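Local coordinates for uncharacterized protein (Clostridium sporogenes, PDB 4Q0Y) that is of unknown function but has a hot-dog, thioesterase-like fold, at residues 61-64 against 68-71. Residues are numbered along the deposited sequence; the frame is centred on the assembly and turned at random. Where two conformers were deposited one is given.
Sequences ANIE and YSYH
Where the loop after strand 52-55 turns into strand 68-80 of the hot-dog-like antiparallel sheet, Ile63, at the start of a short 3-10 segment, folds back on Ser69, the second residue of the strand. These two residues make the whole contact, their CA atoms 5.7 Å apart, and the total area buried is small at 88 Å². Both CB atoms point across the gap. The hydroxyl is the closest part of the serine: Ser69 OG comes to 3.4 Å from CB of Ile63. Beside it, the methylene completes the apolar touch, with Ser69 CB 3.7 Å from the Ile63 branch methyl CG2. With chi1 at 67°, CG2 lies anti to the carbonyl carbon and beside the backbone N, the position from which it meets the serine.

An ordered water also links the two residues. It donates to the carbonyl Ile63 O at 2.9 Å and is hydrogen-bonded to Ser69 OG at 2.8 Å. Both side chains also rest on Phe16 and on Leu94 of strand 83-95. Next along the strand, Tyr70 is backbone-bonded to Ile93, and His71 to Phe14, so Ser69 sits on a strand flanked by two others.

Ser69 was deposited in two conformers and the bridge is described for one, so the water link between the 3-10 carbonyl and the strand hydroxyl is doubtful as a permanent tie and probably partial; light van der Waals packing is the other component joining the turn to the sheet.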
loop_
_atom_site.group_PDB
_atom_site.type_symbol
_atom_site.label_atom_id
_atom_site.label_comp_id
_atom_site.label_asym_id
_atom_site.label_seq_id
_atom_site.Cartn_x
_atom_site.Cartn_y
_atom_site.Cartn_z
ATOM N N ALA B 61 14.460 8.729 -23.516
ATOM C CA ALA B 61 13.210 7.984 -23.502
ATOM C C ALA B 61 12.261 8.723 -24.412
ATOM O O ALA B 61 12.360 9.946 -24.584
ATOM C CB ALA B 61 12.614 7.918 -22.120
ATOM N N ASN B 62 11.378 7.959 -25.030
ATOM C CA ASN B 62 10.269 8.543 -25.735
ATOM C C ASN B 62 9.005 7.774 -25.471
ATOM O O ASN B 62 8.979 6.546 -25.211
ATOM C CB ASN B 62 10.556 8.609 -27.234
ATOM C CG ASN B 62 10.881 7.263 -27.811
ATOM O OD1 ASN B 62 10.056 6.368 -27.746
ATOM N ND2 ASN B 62 12.084 7.102 -28.371
ATOM N N ILE B 63 7.944 8.518 -25.696
ATOM C CA ILE B 63 6.638 8.057 -25.291
ATOM C C ILE B 63 6.104 6.881 -26.099
ATOM O O ILE B 63 5.382 6.050 -25.555
ATOM C CB ILE B 63 5.635 9.207 -25.220
ATOM C CG1 ILE B 63 5.326 9.815 -26.602
ATOM C CG2 ILE B 63 6.166 10.244 -24.243
ATOM C CD1 ILE B 63 4.208 10.832 -26.557
ATOM N N GLU B 64 6.503 6.777 -27.362
ATOM C CA GLU B 64 6.048 5.700 -28.228
ATOM C C GLU B 64 6.511 4.322 -27.773
ATOM O O GLU B 64 5.934 3.321 -28.189
ATOM C CB GLU B 64 6.486 5.923 -29.671
ATOM C CG GLU B 64 5.962 7.176 -30.353
ATOM C CD GLU B 64 6.744 8.448 -30.076
ATOM O OE1 GLU B 64 7.802 8.442 -29.415
ATOM O OE2 GLU B 64 6.275 9.484 -30.525
ATOM N N TYR B 68 1.529 3.426 -21.770
ATOM C CA TYR B 68 0.934 4.705 -21.370
ATOM C C TYR B 68 2.018 5.702 -21.062
ATOM O O TYR B 68 3.066 5.333 -20.480
ATOM C CB TYR B 68 0.077 4.585 -20.136
ATOM C CG TYR B 68 -1.009 3.570 -20.231
ATOM C CD1 TYR B 68 -2.098 3.775 -21.095
ATOM C CD2 TYR B 68 -0.973 2.409 -19.473
ATOM C CE1 TYR B 68 -3.108 2.831 -21.196
ATOM C CE2 TYR B 68 -1.979 1.461 -19.556
ATOM C CZ TYR B 68 -3.048 1.677 -20.416
ATOM O OH TYR B 68 -4.049 0.770 -20.522
ATOM N N SER B 69 1.787 6.934 -21.488
ATOM C CA SER B 69 2.666 8.063 -21.144
ATOM C C SER B 69 1.769 9.239 -20.797
ATOM O O SER B 69 0.951 9.657 -21.610
ATOM C CB SER B 69 3.669 8.449 -22.233
ATOM O OG SER B 69 4.292 7.315 -22.771
ATOM N N TYR B 70 1.939 9.745 -19.588
ATOM C CA TYR B 70 1.150 10.876 -19.093
ATOM C C TYR B 70 1.972 11.789 -18.211
ATOM O O TYR B 70 3.012 11.398 -17.665
ATOM C CB TYR B 70 -0.024 10.367 -18.280
ATOM C CG TYR B 70 -1.065 9.585 -19.034
ATOM C CD1 TYR B 70 -1.806 10.177 -20.065
ATOM C CD2 TYR B 70 -1.382 8.262 -18.666
ATOM C CE1 TYR B 70 -2.773 9.473 -20.747
ATOM C CE2 TYR B 70 -2.376 7.542 -19.337
ATOM C CZ TYR B 70 -3.051 8.140 -20.388
ATOM O OH TYR B 70 -4.031 7.467 -21.079
ATOM N N HIS B 71 1.520 13.044 -18.113
ATOM C CA HIS B 71 1.924 13.929 -17.035
ATOM C C HIS B 71 0.790 13.844 -16.052
ATOM O O HIS B 71 -0.361 13.942 -16.449
ATOM C CB HIS B 71 2.118 15.349 -17.535
ATOM C CG HIS B 71 3.370 15.528 -18.331
ATOM N ND1 HIS B 71 3.903 16.767 -18.606
ATOM C CD2 HIS B 71 4.200 14.631 -18.910
ATOM C CE1 HIS B 71 4.995 16.634 -19.327
ATOM N NE2 HIS B 71 5.211 15.350 -19.512
HETATM O O HOH W 1 2.660 5.951 -24.602
#